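Local atomic coordinates of chitin elicitor-binding protein (Oryza sativa subsp. japonica, PDB entry 5JCD), a protein that binds chitin oligosaccharides, an elicitor from fungal cell walls, and takes part in perceiving and relaying this signal for rice defence responses. Residues A[2-7]-A[131-137]; A[163-167]-A[191-195]. All coordinates share one frame; numbering follows the deposited sequence.

Contact 1. Residues A[2-7]-A[131-137]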
# COMPACT_ATOMS: atom_id res chain seq x y z
N ASN A 2 -0.09 2.12 -11.05
CA ASN A 2 -0.62 1.93 -9.70
C ASN A 2 -1.65 0.76 -9.60
O ASN A 2 -1.43 -0.30 -10.20
CB ASN A 2 -1.22 3.30 -9.35
CG ASN A 2 -1.41 3.55 -7.86
OD1 ASN A 2 -2.49 3.23 -7.34
ND2 ASN A 2 -0.43 4.21 -7.19
N PHE A 3 -2.75 0.93 -8.86
CA PHE A 3 -3.89 0.00 -8.99
C PHE A 3 -4.99 0.70 -9.74
O PHE A 3 -5.23 1.88 -9.56
CB PHE A 3 -4.47 -0.48 -7.65
CG PHE A 3 -3.57 -1.40 -6.88
CD1 PHE A 3 -2.40 -1.91 -7.46
CD2 PHE A 3 -3.88 -1.75 -5.57
CE1 PHE A 3 -1.57 -2.73 -6.75
CE2 PHE A 3 -3.05 -2.58 -4.84
CZ PHE A 3 -1.88 -3.07 -5.43
N THR A 4 -5.63 -0.04 -10.61
CA THR A 4 -6.71 0.47 -11.41
C THR A 4 -8.04 0.63 -10.60
O THR A 4 -8.32 -0.13 -9.68
CB THR A 4 -6.85 -0.47 -12.64
OG1 THR A 4 -6.13 0.09 -13.74
CG2 THR A 4 -8.29 -0.76 -13.01
N CYS A 5 -8.84 1.63 -10.96
CA CYS A 5 -10.15 1.84 -10.35
C CYS A 5 -11.07 2.47 -11.38
O CYS A 5 -10.72 3.50 -11.97
CB CYS A 5 -10.05 2.75 -9.12
SG CYS A 5 -11.61 2.95 -8.24
N ALA A 6 -12.25 1.88 -11.57
CA ALA A 6 -13.13 2.26 -12.67
C ALA A 6 -14.46 2.92 -12.25
O ALA A 6 -15.30 3.21 -13.11
CB ALA A 6 -13.43 1.04 -13.52
N VAL A 7 -14.63 3.17 -10.96
CA VAL A 7 -15.85 3.78 -10.44
C VAL A 7 -15.80 5.29 -10.57
O VAL A 7 -14.79 5.85 -11.01
CB VAL A 7 -16.07 3.40 -8.99
CG1 VAL A 7 -16.12 1.86 -8.85
CG2 VAL A 7 -14.98 3.98 -8.14
N PRO A 131 1.43 8.42 -3.20
CA PRO A 131 0.17 7.80 -3.66
C PRO A 131 0.17 6.27 -3.55
O PRO A 131 0.29 5.60 -4.57
CB PRO A 131 0.13 8.18 -5.13
CG PRO A 131 1.59 8.20 -5.53
CD PRO A 131 2.33 8.71 -4.32
N LEU A 132 0.02 5.72 -2.35
CA LEU A 132 -0.13 4.27 -2.19
C LEU A 132 -1.24 3.71 -3.08
O LEU A 132 -2.33 4.30 -3.21
CB LEU A 132 -0.41 3.92 -0.73
CG LEU A 132 0.62 4.50 0.24
CD1 LEU A 132 0.18 4.30 1.66
CD2 LEU A 132 1.98 3.82 0.01
N PRO A 133 -0.97 2.57 -3.72
CA PRO A 133 -1.93 2.02 -4.67
C PRO A 133 -3.17 1.40 -4.00
O PRO A 133 -3.09 0.70 -2.98
CB PRO A 133 -1.11 0.95 -5.40
CG PRO A 133 -0.14 0.49 -4.36
CD PRO A 133 0.16 1.67 -3.48
N CYS A 134 -4.32 1.65 -4.60
CA CYS A 134 -5.57 1.17 -4.05
C CYS A 134 -6.63 1.21 -5.12
O CYS A 134 -6.38 1.62 -6.25
CB CYS A 134 -6.02 2.03 -2.85
SG CYS A 134 -6.28 3.81 -3.19
N SER A 135 -7.82 0.76 -4.76
CA SER A 135 -8.97 0.80 -5.64
C SER A 135 -10.22 0.69 -4.80
O SER A 135 -10.17 0.23 -3.65
CB SER A 135 -8.94 -0.34 -6.64
OG SER A 135 -10.07 -0.29 -7.51
N CYS A 136 -11.34 1.09 -5.38
CA CYS A 136 -12.61 0.85 -4.73
C CYS A 136 -13.49 -0.04 -5.63
O CYS A 136 -14.69 -0.16 -5.39
CB CYS A 136 -13.31 2.17 -4.40
SG CYS A 136 -12.33 3.38 -3.43
N ASP A 137 -12.91 -0.65 -6.67
CA ASP A 137 -13.66 -1.53 -7.57
C ASP A 137 -14.20 -2.67 -6.76
O ASP A 137 -13.54 -3.13 -5.83
CB ASP A 137 -12.78 -2.15 -8.67
CG ASP A 137 -12.36 -1.17 -9.74
OD1 ASP A 137 -13.08 -0.18 -9.99
OD2 ASP A 137 -11.28 -1.39 -10.34

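Contact 2. Residues A[163-167]-A[191-195]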
# COMPACT_ATOMS: atom_id res chain seq x y z
N LYS A 163 -4.44 -17.83 1.33
CA LYS A 163 -4.24 -17.12 2.59
C LYS A 163 -5.22 -15.93 2.72
O LYS A 163 -5.59 -15.55 3.83
CB LYS A 163 -2.78 -16.66 2.79
CG LYS A 163 -2.71 -15.71 3.98
CD LYS A 163 -1.38 -15.50 4.66
CE LYS A 163 -1.69 -14.86 6.03
NZ LYS A 163 -0.53 -14.68 6.94
N TYR A 164 -5.63 -15.33 1.61
CA TYR A 164 -6.52 -14.17 1.70
C TYR A 164 -7.96 -14.51 1.36
O TYR A 164 -8.76 -13.60 1.09
CB TYR A 164 -5.98 -12.97 0.90
CG TYR A 164 -4.75 -12.42 1.59
CD1 TYR A 164 -4.85 -11.83 2.85
CD2 TYR A 164 -3.49 -12.52 1.00
CE1 TYR A 164 -3.73 -11.35 3.50
CE2 TYR A 164 -2.35 -12.03 1.65
CZ TYR A 164 -2.48 -11.45 2.89
OH TYR A 164 -1.37 -10.99 3.54
N GLY A 165 -8.28 -15.80 1.36
CA GLY A 165 -9.65 -16.27 1.19
C GLY A 165 -10.18 -15.80 -0.14
O GLY A 165 -11.31 -15.34 -0.28
N VAL A 166 -9.32 -15.91 -1.13
CA VAL A 166 -9.64 -15.49 -2.46
C VAL A 166 -9.33 -16.62 -3.42
O VAL A 166 -8.50 -17.48 -3.14
CB VAL A 166 -8.88 -14.18 -2.77
CG1 VAL A 166 -8.30 -14.15 -4.16
CG2 VAL A 166 -9.77 -12.98 -2.51
N THR A 167 -10.07 -16.67 -4.51
CA THR A 167 -9.80 -17.62 -5.57
C THR A 167 -8.52 -17.25 -6.33
O THR A 167 -8.27 -16.07 -6.60
CB THR A 167 -11.02 -17.72 -6.51
OG1 THR A 167 -11.69 -18.96 -6.26
CG2 THR A 167 -10.61 -17.70 -7.94
N VAL A 191 -4.82 -7.36 -4.00
CA VAL A 191 -5.59 -8.48 -3.46
C VAL A 191 -6.99 -8.05 -3.00
O VAL A 191 -7.12 -7.30 -2.03
CB VAL A 191 -4.85 -9.10 -2.28
CG1 VAL A 191 -5.53 -10.37 -1.86
CG2 VAL A 191 -3.43 -9.40 -2.69
N PRO A 192 -8.04 -8.49 -3.71
CA PRO A 192 -9.38 -8.06 -3.29
C PRO A 192 -9.95 -8.90 -2.14
O PRO A 192 -10.57 -9.93 -2.37
CB PRO A 192 -10.22 -8.23 -4.56
CG PRO A 192 -9.43 -9.13 -5.46
CD PRO A 192 -8.09 -9.41 -4.85
N LEU A 193 -9.74 -8.45 -0.90
CA LEU A 193 -10.24 -9.15 0.27
C LEU A 193 -11.76 -9.13 0.31
O LEU A 193 -12.38 -8.05 0.31
CB LEU A 193 -9.69 -8.54 1.58
CG LEU A 193 -8.28 -8.86 2.07
CD1 LEU A 193 -7.28 -8.94 0.94
CD2 LEU A 193 -7.86 -7.85 3.12
N PRO A 194 -12.36 -10.34 0.34
CA PRO A 194 -13.80 -10.61 0.31
C PRO A 194 -14.50 -9.81 1.39
O PRO A 194 -15.64 -9.37 1.20
CB PRO A 194 -13.91 -12.10 0.63
CG PRO A 194 -12.54 -12.63 0.74
CD PRO A 194 -11.55 -11.56 0.44
N VAL A 195 -13.80 -9.64 2.51
CA VAL A 195 -14.27 -8.83 3.63
C VAL A 195 -14.96 -7.52 3.20
O VAL A 195 -16.18 -7.48 2.97
CB VAL A 195 -13.09 -8.50 4.59

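Contact 1. Residues A[2-7]-A[131-137]
Pro133 CB sits over one face of the Phe3 ring, a compact example of how two weakly bonded strands can be joined by their side chains. From the CB of Phe3, which lies 3.2 Å from Cys134 O, the side chain runs anti to its carbonyl carbon (chi1 -69°) and lays its aromatic face on the proline. CG and CD1 approach Pro133 CB, CD2 and CE2 lie near Pro133 C and O, and CZ reaches Pro133 CG at 4.1 Å. Pro133 CB stands 3.7 Å from the ring centroid of Phe3, a CH-pi contact almost along the normal. The Asn2 side chain crosses that of Pro133 at about a right angle, OD1 coming to the CA and CB of Pro133. Asn2 ND2 donates to Pro131 O (3.1 Å) in the Asn2 amide plane, while Asn2 OD1 takes the N-H of Phe3 from above the carbonyl plane. With an alanine in place of Asn2, Pro131 O and Phe3 N would probably each lose a polar mate, leaving the chain start freer to shift. Both strands bond through their backbones to Gly77 of strand 76-79, and Cys134-Ser135-Cys136 is a CxC motif of the kind that staples LysM modules in plant chitin receptors: Cys134 pairs with Cys70, Cys136 with Cys13, and Cys5 with Cys72. Ser135 OG donates to a lone pair of Thr4 O (2.8 Å) and accepts from Asp137 N, an ST turn. Asp137 OD1 accepts the N-H of Ala6 (N to OD1 2.7 Å), nearly straight (174°), on its syn lone pair, and OD2 forms a salt bridge with Arg174.

Contact 2. Residues A[163-167]-A[191-195]
Val166 and Pro194 pack against each other obliquely, Val166 CG2 coming within 3.7 Å of Pro194 CD and within 3.2 Å of Pro192 O. The Pro194 ring leans on the turn before Val166: Pro194 CG approaches Gly165 O at 3.1 Å, and Pro194 CD lies 3.5 Å from Tyr164 O. On the other flank, Tyr164 crosses Val191 at about a right angle, with Tyr164 CB 3.8 Å from Val191 CG1 and Tyr164 CD1 4.2 Å from Leu193 CD1. That methyl of Val191 is turned anti to its backbone N (chi1 -171°), which sets it against Tyr164 CB. No hydrogen bond spans the two segments; the join is made by van der Waals packing. What positions it lies one shell out. A Schellman motif ends helix 157-163, with Gly165 at positive phi and Val166 N bonded to Ala161 O, while Val191 and Leu193 are held by backbone bonds to Leu147 and Met145 of strand 145-150. Leu147 also touches Tyr164, and Leu171 of helix 168-174 touches Val191. The interhelical turn packed on the closing strand belongs to the beta-alpha-alpha-beta fold of a LysM domain, here LysM 2, with helices 157-163 and 168-174 between strands 145-150 and 188-193.

Overall arrangement
From the N terminus, the chain leaves strand 3-4, passes through helices 27-34 and 39-45 and then the LysM 1 region, and returns at 131-137, where contact 1 closes a loop of 123 residues. Contact 2 follows in series, neither enclosed by nor crossing the first: it closes a short loop that holds helix 168-174 and the start of strand 188-193. One mixed sheet links them, running from 3-4 and 133-134, both paired with 76-79, through 63-72, 12-20 and 145-150 to 188-193. Their centres are about 16 Å apart and their nearest atoms about 5 Å apart, without touching. Arg174, at the end of helix 168-174 within the second loop, ties that helix to Asp137 of contact 1.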